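PDB 5GXX: glucanase from Clostridium thermocellum, which probably hydrolyses internal beta-1,4-glucosidic bonds of cellulose, as a family 9 endoglucanase of the bacterial cellulosome that carries a cellulose-binding-type module. Local coordinates for residues 483-488 with 570-575; 461-466 with 552-557; 447-452 with 581-586. The protein carries 1 engineered substitution. One frame throughout, in Å; residues are numbered along the deposited sequence.

Contact 1 (483-488 with 570-575); sequences YNYYMD and DFSYQG. With CA (calcium ion), chain D.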
loop_
_atom_site.group_PDB
_atom_site.type_symbol
_atom_site.label_atom_id
_atom_site.label_comp_id
_atom_site.label_asym_id
_atom_site.label_seq_id
_atom_site.Cartn_x
_atom_site.Cartn_y
_atom_site.Cartn_z
ATOM N N TYR A 483 12.040 -20.083 -14.495
ATOM C CA TYR A 483 12.412 -21.120 -13.556
ATOM C C TYR A 483 11.420 -22.272 -13.636
ATOM O O TYR A 483 10.284 -22.098 -14.099
ATOM C CB TYR A 483 12.546 -20.575 -12.128
ATOM C CG TYR A 483 11.280 -19.998 -11.519
ATOM C CD1 TYR A 483 10.338 -20.835 -10.924
ATOM C CD2 TYR A 483 11.039 -18.627 -11.517
ATOM C CE1 TYR A 483 9.202 -20.323 -10.334
ATOM C CE2 TYR A 483 9.900 -18.097 -10.914
ATOM C CZ TYR A 483 8.986 -18.959 -10.337
ATOM O OH TYR A 483 7.840 -18.462 -9.755
ATOM N N ASN A 484 11.849 -23.440 -13.174
ATOM C CA ASN A 484 11.018 -24.638 -13.252
ATOM C C ASN A 484 10.652 -25.194 -11.878
ATOM O O ASN A 484 11.464 -25.149 -10.942
ATOM C CB ASN A 484 11.745 -25.718 -14.057
ATOM C CG ASN A 484 11.979 -25.335 -15.509
ATOM O OD1 ASN A 484 11.395 -24.390 -16.037
ATOM N ND2 ASN A 484 12.830 -26.110 -16.182
ATOM N N TYR A 485 9.417 -25.695 -11.767
ATOM C CA TYR A 485 8.957 -26.394 -10.571
ATOM C C TYR A 485 8.654 -27.846 -10.956
ATOM O O TYR A 485 7.729 -28.107 -11.725
ATOM C CB TYR A 485 7.689 -25.737 -9.981
ATOM C CG TYR A 485 7.271 -26.373 -8.670
ATOM C CD1 TYR A 485 6.404 -27.470 -8.650
ATOM C CD2 TYR A 485 7.754 -25.889 -7.452
ATOM C CE1 TYR A 485 6.049 -28.076 -7.442
ATOM C CE2 TYR A 485 7.391 -26.481 -6.250
ATOM C CZ TYR A 485 6.544 -27.572 -6.253
ATOM O OH TYR A 485 6.230 -28.118 -5.025
ATOM N N TYR A 486 9.446 -28.777 -10.425
ATOM C CA TYR A 486 9.371 -30.186 -10.784
ATOM C C TYR A 486 8.611 -31.026 -9.765
ATOM O O TYR A 486 8.796 -30.878 -8.554
ATOM C CB TYR A 486 10.779 -30.787 -10.906
ATOM C CG TYR A 486 11.674 -30.157 -11.939
ATOM C CD1 TYR A 486 11.648 -30.583 -13.266
ATOM C CD2 TYR A 486 12.577 -29.167 -11.578
ATOM C CE1 TYR A 486 12.485 -30.021 -14.223
ATOM C CE2 TYR A 486 13.418 -28.606 -12.528
ATOM C CZ TYR A 486 13.363 -29.035 -13.843
ATOM O OH TYR A 486 14.206 -28.464 -14.772
ATOM N N MET A 487 7.809 -31.944 -10.295
ATOM C CA MET A 487 6.963 -32.833 -9.506
ATOM C C MET A 487 7.127 -34.276 -9.961
ATOM O O MET A 487 7.442 -34.529 -11.124
ATOM C CB MET A 487 5.496 -32.461 -9.719
ATOM C CG MET A 487 5.169 -31.025 -9.397
ATOM S SD MET A 487 3.626 -30.559 -10.204
ATOM C CE MET A 487 4.205 -29.991 -11.809
ATOM N N ASP A 488 6.854 -35.204 -9.047
ATOM C CA ASP A 488 6.715 -36.616 -9.376
ATOM C C ASP A 488 5.219 -36.922 -9.301
ATOM O O ASP A 488 4.601 -36.758 -8.252
ATOM C CB ASP A 488 7.514 -37.467 -8.383
ATOM C CG ASP A 488 7.509 -38.948 -8.729
ATOM O OD1 ASP A 488 6.572 -39.408 -9.407
ATOM O OD2 ASP A 488 8.459 -39.651 -8.321
ATOM N N ASP A 570 8.183 -34.717 -4.681
ATOM C CA ASP A 570 8.372 -33.748 -5.758
ATOM C C ASP A 570 9.732 -33.072 -5.613
ATOM O O ASP A 570 10.071 -32.592 -4.530
ATOM C CB ASP A 570 7.264 -32.700 -5.735
ATOM C CG ASP A 570 5.896 -33.286 -6.048
ATOM O OD1 ASP A 570 5.767 -34.507 -6.341
ATOM O OD2 ASP A 570 4.929 -32.495 -5.993
ATOM N N PHE A 571 10.505 -33.079 -6.697
ATOM C CA PHE A 571 11.875 -32.555 -6.700
ATOM C C PHE A 571 11.958 -31.121 -6.168
ATOM O O PHE A 571 12.826 -30.791 -5.363
ATOM C CB PHE A 571 12.476 -32.649 -8.106
ATOM C CG PHE A 571 13.878 -32.087 -8.225
ATOM C CD1 PHE A 571 14.082 -30.746 -8.522
ATOM C CD2 PHE A 571 14.988 -32.911 -8.063
ATOM C CE1 PHE A 571 15.369 -30.234 -8.646
ATOM C CE2 PHE A 571 16.277 -32.412 -8.179
ATOM C CZ PHE A 571 16.468 -31.069 -8.471
ATOM N N SER A 572 11.029 -30.263 -6.582
ATOM C CA SER A 572 11.105 -28.866 -6.178
ATOM C C SER A 572 10.513 -28.530 -4.814
ATOM O O SER A 572 10.676 -27.416 -4.334
ATOM C CB SER A 572 10.512 -27.984 -7.269
ATOM O OG SER A 572 11.274 -28.145 -8.441
ATOM N N TYR A 573 9.844 -29.493 -4.184
ATOM C CA TYR A 573 9.338 -29.323 -2.825
ATOM C C TYR A 573 10.403 -29.540 -1.754
ATOM O O TYR A 573 10.210 -29.151 -0.599
ATOM C CB TYR A 573 8.205 -30.325 -2.599
ATOM C CG TYR A 573 7.141 -29.917 -1.603
ATOM C CD1 TYR A 573 6.293 -28.840 -1.859
ATOM C CD2 TYR A 573 6.947 -30.644 -0.429
ATOM C CE1 TYR A 573 5.279 -28.503 -0.962
ATOM C CE2 TYR A 573 5.947 -30.309 0.468
ATOM C CZ TYR A 573 5.113 -29.240 0.198
ATOM O OH TYR A 573 4.116 -28.912 1.096
ATOM N N GLN A 574 11.520 -30.156 -2.131
ATOM C CA GLN A 574 12.525 -30.561 -1.151
ATOM C C GLN A 574 13.010 -29.383 -0.332
ATOM O O GLN A 574 13.420 -28.366 -0.894
ATOM C CB GLN A 574 13.748 -31.174 -1.829
ATOM C CG GLN A 574 13.485 -32.369 -2.706
ATOM C CD GLN A 574 14.766 -32.859 -3.357
ATOM O OE1 GLN A 574 14.977 -32.672 -4.557
ATOM N NE2 GLN A 574 15.639 -33.477 -2.560
ATOM N N GLY A 575 12.967 -29.527 0.989
ATOM C CA GLY A 575 13.522 -28.525 1.892
ATOM C C GLY A 575 12.681 -27.281 2.103
ATOM O O GLY A 575 13.021 -26.457 2.957
HETATM CA CA CA D . 4.104 -36.118 -6.080
HETATM O O HOH W 1 4.343 -29.956 -5.213
HETATM O O HOH W 2 2.844 -34.177 -6.644
#
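S572 meets both tyrosines at the middle of strand 483-488, using its carbon for one and its oxygen for the other. Its CB lies over a face of the Y485 ring, 3.8 Å from the ring centroid and 23° off the normal, a CH-pi contact displaced toward the rim. OG is turned back beside the serine's own backbone N (chi1 -62°), which aims it at the amide of Y486: Y486 N donates to S572 OG over 2.8 Å, almost straight at 174°. In return S572 N donates to Y486 O over 3.0 Å, so one serine satisfies both backbone polar atoms of Y486, and its OG also hydrogen-bonds Y585 O. Two aromatic contacts flank this grip. Y486 and F571 run side by side in the same direction with nearly perpendicular planes, meeting obliquely where Y486 CD2 is 3.8 Å from F571 CD1. Y485 and Y573 also point the same way, and Y485 OH sits at the edge of the Y573 ring, 3.2 Å from CD1.

Toward the strand end D570 takes over. Its OD1 binds the calcium ion at 2.3 Å and also accepts from D488 N, 3.0 Å away and well above the carboxylate plane. D488 O is another calcium ligand, and D566, N569 and E491 contribute to the same site. D570 OD2 accepts from two waters, one a calcium ligand and the other bonded to Y485 OH. With metal, amide and waters sharing its two oxygens, the D570 carboxylate has its rotation fixed, and the ion probably keeps it ionised while tying the loop to the strand.

Contact 2 (461-466 with 552-557); sequences TEIKAL and LQFRIA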
loop_
_atom_site.group_PDB
_atom_site.type_symbol
_atom_site.label_atom_id
_atom_site.label_comp_id
_atom_site.label_asym_id
_atom_site.label_seq_id
_atom_site.Cartn_x
_atom_site.Cartn_y
_atom_site.Cartn_z
ATOM N N THR A 461 -0.682 -28.254 -3.731
ATOM C CA THR A 461 0.469 -27.513 -3.213
ATOM C C THR A 461 0.368 -26.078 -3.715
ATOM O O THR A 461 0.136 -25.877 -4.899
ATOM C CB THR A 461 1.779 -28.122 -3.748
ATOM O OG1 THR A 461 1.976 -29.413 -3.163
ATOM C CG2 THR A 461 2.986 -27.258 -3.380
ATOM N N GLU A 462 0.557 -25.091 -2.841
ATOM C CA GLU A 462 0.598 -23.709 -3.290
ATOM C C GLU A 462 1.938 -23.120 -2.873
ATOM O O GLU A 462 2.309 -23.170 -1.696
ATOM C CB GLU A 462 -0.554 -22.902 -2.692
ATOM C CG GLU A 462 -0.638 -21.496 -3.237
ATOM C CD GLU A 462 -1.859 -20.774 -2.713
ATOM O OE1 GLU A 462 -2.949 -20.920 -3.312
ATOM O OE2 GLU A 462 -1.714 -20.074 -1.691
ATOM N N ILE A 463 2.627 -22.551 -3.857
ATOM C CA ILE A 463 3.989 -22.043 -3.676
ATOM C C ILE A 463 3.996 -20.519 -3.790
ATOM O O ILE A 463 3.361 -19.966 -4.685
ATOM C CB ILE A 463 4.928 -22.626 -4.764
ATOM C CG1 ILE A 463 5.020 -24.160 -4.714
ATOM C CG2 ILE A 463 6.333 -22.033 -4.658
ATOM C CD1 ILE A 463 5.457 -24.719 -3.384
ATOM N N LYS A 464 4.699 -19.857 -2.875
ATOM C CA LYS A 464 5.090 -18.466 -3.066
ATOM C C LYS A 464 6.538 -18.486 -3.559
ATOM O O LYS A 464 7.423 -19.051 -2.904
ATOM C CB LYS A 464 4.943 -17.664 -1.767
ATOM C CG LYS A 464 5.477 -16.252 -1.847
ATOM C CD LYS A 464 5.403 -15.599 -0.483
ATOM C CE LYS A 464 6.064 -14.234 -0.449
ATOM N NZ LYS A 464 5.798 -13.558 0.855
ATOM N N ALA A 465 6.770 -17.871 -4.716
ATOM C CA ALA A 465 8.112 -17.884 -5.306
ATOM C C ALA A 465 8.570 -16.488 -5.731
ATOM O O ALA A 465 7.840 -15.755 -6.390
ATOM C CB ALA A 465 8.139 -18.839 -6.486
ATOM N N LEU A 466 9.800 -16.149 -5.350
ATOM C CA LEU A 466 10.392 -14.860 -5.686
ATOM C C LEU A 466 11.606 -15.112 -6.566
ATOM O O LEU A 466 12.595 -15.675 -6.103
ATOM C CB LEU A 466 10.842 -14.144 -4.410
ATOM C CG LEU A 466 9.811 -13.182 -3.812
ATOM C CD1 LEU A 466 8.563 -13.903 -3.298
ATOM C CD2 LEU A 466 10.504 -12.397 -2.689
ATOM N N LEU A 552 5.388 -14.534 -7.397
ATOM C CA LEU A 552 4.236 -15.258 -7.934
ATOM C C LEU A 552 3.768 -16.266 -6.881
ATOM O O LEU A 552 4.594 -16.898 -6.209
ATOM C CB LEU A 552 4.665 -16.004 -9.206
ATOM C CG LEU A 552 3.581 -16.796 -9.950
ATOM C CD1 LEU A 552 2.532 -15.889 -10.538
ATOM C CD2 LEU A 552 4.224 -17.609 -11.071
ATOM N N GLN A 553 2.452 -16.419 -6.735
ATOM C CA GLN A 553 1.889 -17.493 -5.919
ATOM C C GLN A 553 1.130 -18.378 -6.883
ATOM O O GLN A 553 0.190 -17.933 -7.540
ATOM C CB GLN A 553 0.973 -16.962 -4.810
ATOM C CG GLN A 553 1.739 -16.251 -3.695
ATOM C CD GLN A 553 0.865 -15.395 -2.809
ATOM O OE1 GLN A 553 -0.300 -15.713 -2.570
ATOM N NE2 GLN A 553 1.437 -14.309 -2.295
ATOM N N PHE A 554 1.566 -19.625 -7.004
ATOM C CA PHE A 554 0.883 -20.549 -7.898
ATOM C C PHE A 554 0.438 -21.781 -7.137
ATOM O O PHE A 554 1.062 -22.175 -6.147
ATOM C CB PHE A 554 1.742 -20.895 -9.121
ATOM C CG PHE A 554 3.070 -21.533 -8.799
ATOM C CD1 PHE A 554 3.184 -22.906 -8.671
ATOM C CD2 PHE A 554 4.216 -20.756 -8.671
ATOM C CE1 PHE A 554 4.408 -23.504 -8.413
ATOM C CE2 PHE A 554 5.447 -21.339 -8.399
ATOM C CZ PHE A 554 5.552 -22.714 -8.271
ATOM N N ARG A 555 -0.671 -22.344 -7.600
ATOM C CA ARG A 555 -1.241 -23.545 -7.004
ATOM C C ARG A 555 -1.317 -24.641 -8.060
ATOM O O ARG A 555 -1.731 -24.386 -9.198
ATOM C CB ARG A 555 -2.641 -23.219 -6.469
ATOM C CG ARG A 555 -3.342 -24.377 -5.771
ATOM C CD ARG A 555 -4.769 -24.021 -5.324
ATOM N NE ARG A 555 -4.750 -22.965 -4.317
ATOM C CZ ARG A 555 -5.779 -22.646 -3.534
ATOM N NH1 ARG A 555 -6.917 -23.315 -3.618
ATOM N NH2 ARG A 555 -5.652 -21.667 -2.646
ATOM N N ILE A 556 -0.908 -25.849 -7.676
ATOM C CA ILE A 556 -1.033 -27.038 -8.517
ATOM C C ILE A 556 -1.940 -27.990 -7.739
ATOM O O ILE A 556 -1.614 -28.379 -6.623
ATOM C CB ILE A 556 0.361 -27.637 -8.796
ATOM C CG1 ILE A 556 1.278 -26.577 -9.421
ATOM C CG2 ILE A 556 0.252 -28.880 -9.685
ATOM C CD1 ILE A 556 2.772 -26.840 -9.236
ATOM N N ALA A 557 -3.098 -28.318 -8.306
ATOM C CA ALA A 557 -4.170 -28.954 -7.529
ATOM C C ALA A 557 -4.766 -30.166 -8.234
ATOM O O ALA A 557 -5.112 -30.103 -9.410
ATOM C CB ALA A 557 -5.279 -27.954 -7.216
HETATM O O HOH W 3 -2.220 -17.605 -3.173
#
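L552 pairs with A465 in hydrogen-bonded antiparallel register, A465 N reaching L552 O at 2.8 Å and L552 N reaching A465 O at 2.9 Å. Q553 follows as a non-hydrogen-bonded pair with K464; the side chains lie alongside each other, Q553 CG 4.0 Å from K464 CB, while Q553 NE2 turns to E551. On the other sheet face, F554 takes the crowded position between its backbone N and carbonyl carbon (chi1 59°), which brings its ring across to I463. I463 CB stands over the ring face, 3.9 Å from the centroid, and A465 CB approaches F554 CE2 obliquely at 4.1 Å. R555 reaches E462 side-on: NE and NH2 each donate to E462 OE1 over 2.9 Å, from one side of the carboxylate plane, whereas OE2 is bonded by N454 ND2. R555 also makes a cation-pi contact with F460 and packs on D514 of the second subunit. I556 exchanges backbone bonds with T461. The strand directions differ by 162°, and L552, F554 and I556 touch I530 or I532 of the facing sheet: their face lines the core of a beta sandwich, consistent with the jelly roll of family 3 cellulose-binding modules.

Contact 3 (447-452 with 581-586); sequences FFVEAA and AKTKYM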
loop_
_atom_site.group_PDB
_atom_site.type_symbol
_atom_site.label_atom_id
_atom_site.label_comp_id
_atom_site.label_asym_id
_atom_site.label_seq_id
_atom_site.Cartn_x
_atom_site.Cartn_y
_atom_site.Cartn_z
ATOM N N PHE A 447 21.287 -14.800 -9.501
ATOM C CA PHE A 447 19.926 -15.109 -9.926
ATOM C C PHE A 447 19.497 -16.415 -9.281
ATOM O O PHE A 447 20.172 -17.439 -9.424
ATOM C CB PHE A 447 19.876 -15.252 -11.450
ATOM C CG PHE A 447 20.153 -13.964 -12.188
ATOM C CD1 PHE A 447 21.463 -13.573 -12.468
ATOM C CD2 PHE A 447 19.109 -13.119 -12.541
ATOM C CE1 PHE A 447 21.711 -12.393 -13.143
ATOM C CE2 PHE A 447 19.334 -11.924 -13.199
ATOM C CZ PHE A 447 20.648 -11.547 -13.493
ATOM N N PHE A 448 18.348 -16.381 -8.607
ATOM C CA PHE A 448 17.893 -17.552 -7.870
ATOM C C PHE A 448 16.447 -17.358 -7.436
ATOM O O PHE A 448 15.977 -16.225 -7.340
ATOM C CB PHE A 448 18.788 -17.791 -6.647
ATOM C CG PHE A 448 18.877 -16.616 -5.723
ATOM C CD1 PHE A 448 17.990 -16.487 -4.660
ATOM C CD2 PHE A 448 19.879 -15.669 -5.887
ATOM C CE1 PHE A 448 18.069 -15.406 -3.797
ATOM C CE2 PHE A 448 19.966 -14.591 -5.029
ATOM C CZ PHE A 448 19.062 -14.463 -3.975
ATOM N N VAL A 449 15.766 -18.462 -7.157
ATOM C CA VAL A 449 14.446 -18.403 -6.528
ATOM C C VAL A 449 14.512 -18.555 -5.007
ATOM O O VAL A 449 15.240 -19.412 -4.491
ATOM C CB VAL A 449 13.548 -19.509 -7.088
ATOM C CG1 VAL A 449 12.227 -19.561 -6.329
ATOM C CG2 VAL A 449 13.335 -19.291 -8.570
ATOM N N GLU A 450 13.727 -17.734 -4.315
ATOM C CA GLU A 450 13.382 -17.967 -2.927
ATOM C C GLU A 450 11.943 -18.477 -2.944
ATOM O O GLU A 450 11.097 -17.884 -3.608
ATOM C CB GLU A 450 13.433 -16.676 -2.117
ATOM C CG GLU A 450 14.797 -15.986 -2.108
ATOM C CD GLU A 450 14.745 -14.615 -1.459
ATOM O OE1 GLU A 450 14.077 -13.707 -2.005
ATOM O OE2 GLU A 450 15.387 -14.451 -0.396
ATOM N N ALA A 451 11.672 -19.560 -2.221
ATOM C CA ALA A 451 10.329 -20.148 -2.221
ATOM C C ALA A 451 9.878 -20.568 -0.833
ATOM O O ALA A 451 10.694 -20.741 0.064
ATOM C CB ALA A 451 10.269 -21.330 -3.177
ATOM N N ALA A 452 8.563 -20.690 -0.662
ATOM C CA ALA A 452 7.952 -21.147 0.575
ATOM C C ALA A 452 6.673 -21.881 0.207
ATOM O O ALA A 452 6.049 -21.623 -0.833
ATOM C CB ALA A 452 7.648 -19.983 1.514
ATOM N N ALA A 581 12.857 -19.004 1.467
ATOM C CA ALA A 581 14.272 -19.351 1.495
ATOM C C ALA A 581 14.751 -19.638 0.084
ATOM O O ALA A 581 14.016 -20.208 -0.720
ATOM C CB ALA A 581 14.505 -20.561 2.368
ATOM N N LYS A 582 15.997 -19.263 -0.204
ATOM C CA LYS A 582 16.628 -19.650 -1.459
ATOM C C LYS A 582 16.543 -21.165 -1.637
ATOM O O LYS A 582 16.755 -21.928 -0.688
ATOM C CB LYS A 582 18.099 -19.217 -1.473
ATOM C CG LYS A 582 18.800 -19.462 -2.800
ATOM C CD LYS A 582 20.169 -18.768 -2.847
ATOM C CE LYS A 582 21.052 -19.244 -1.708
ATOM N NZ LYS A 582 22.295 -18.421 -1.617
ATOM N N THR A 583 16.210 -21.596 -2.847
ATOM C CA THR A 583 16.189 -23.017 -3.150
ATOM C C THR A 583 16.914 -23.339 -4.445
ATOM O O THR A 583 16.672 -22.733 -5.496
ATOM C CB THR A 583 14.767 -23.631 -3.214
ATOM O OG1 THR A 583 14.864 -24.962 -3.735
ATOM C CG2 THR A 583 13.821 -22.799 -4.108
ATOM N N LYS A 584 17.768 -24.353 -4.374
ATOM C CA LYS A 584 18.472 -24.763 -5.575
ATOM C C LYS A 584 17.642 -25.706 -6.432
ATOM O O LYS A 584 18.015 -25.991 -7.568
ATOM C CB LYS A 584 19.818 -25.389 -5.203
ATOM C CG LYS A 584 19.692 -26.762 -4.562
ATOM C CD LYS A 584 21.009 -27.129 -3.901
ATOM C CE LYS A 584 21.166 -28.629 -3.825
ATOM N NZ LYS A 584 22.614 -28.945 -3.698
ATOM N N TYR A 585 16.493 -26.142 -5.908
ATOM C CA TYR A 585 15.644 -27.109 -6.606
ATOM C C TYR A 585 14.555 -26.536 -7.525
ATOM O O TYR A 585 13.768 -27.291 -8.111
ATOM C CB TYR A 585 15.059 -28.104 -5.605
ATOM C CG TYR A 585 16.088 -28.745 -4.707
ATOM C CD1 TYR A 585 16.951 -29.723 -5.199
ATOM C CD2 TYR A 585 16.185 -28.392 -3.365
ATOM C CE1 TYR A 585 17.894 -30.331 -4.379
ATOM C CE2 TYR A 585 17.119 -28.998 -2.537
ATOM C CZ TYR A 585 17.969 -29.959 -3.052
ATOM O OH TYR A 585 18.895 -30.556 -2.224
ATOM N N MET A 586 14.509 -25.211 -7.629
ATOM C CA MET A 586 13.715 -24.519 -8.645
ATOM C C MET A 586 14.694 -23.748 -9.537
ATOM O O MET A 586 14.886 -22.539 -9.394
ATOM C CB MET A 586 12.648 -23.614 -8.018
ATOM C CG MET A 586 11.621 -24.375 -7.159
ATOM S SD MET A 586 10.401 -23.355 -6.284
ATOM C CE MET A 586 9.694 -22.442 -7.654
HETATM O O HOH W 4 16.598 -21.046 -7.655
#
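M586 packs against A451 and V449 where the short strand 581-583 joins strand 447-456 in one sheet of a beta sandwich, the fold expected of a family 3 cellulose-binding module. A451 and A581 are a hydrogen-bonded antiparallel pair: A451 N lies 2.9 Å from A581 O, the donor standing above the carbonyl plane, and the return bond from A581 N to A451 O is similarly tilted. The short strand axes differ by 124° in direction, far from a straight antiparallel run.

The tight part faces the sandwich interior. M586 crosses V449 at about a right angle; SD lies 3.7 Å from A451 CB, and a bend about the CG–SD bond (chi3 56°) brings CE to 4.1 Å from V449 CG1. T583 CG2 fills in beside them, 4.0 Å from A451 CB. Y483 and Y485 of strand 481-488 back M586.

The other face is more open to solvent at K582, although its aliphatic chain packs closely across the buried F448 ring, with CD over the ring face 4.0 Å from the centroid. K582 NZ, too far from the ring for more than a weak cation-pi attraction, forms a salt bridge with D445. E450, on the same face, sends its carboxylate to R470 and N468.

T583 OG1 accepts from Y585 N, an ST turn. T583 N donates to V449 O over 2.9 Å, but the link between V449 N and T583 O runs through a water: V449 N donates to it at 2.8 Å, and the water donates to T583 O and M586 O.

All three contacts belong to the C-terminal beta sandwich, far from the chain's centre (32 to 41 Å), with contact centres 10 to 13 Å apart. Contacts 2 and 3 share one sheet: strands 447-456 and 460-469 are neighbours in it, joined by backbone bonds such as L466 N to E450 O. Contact 1 lies on the other sheet, through strand 481-488, whose Y483 and Y485 pack on A465, I463 and I556 of contact 2 and on M586 of contact 3. Along the chain, contacts 1 and 2 interleave and both nest within the loop closed by contact 3, so the module's first strand, 447-456, pairs with a strand near its C-terminal end and the calcium-bound loop is held inside one closed module.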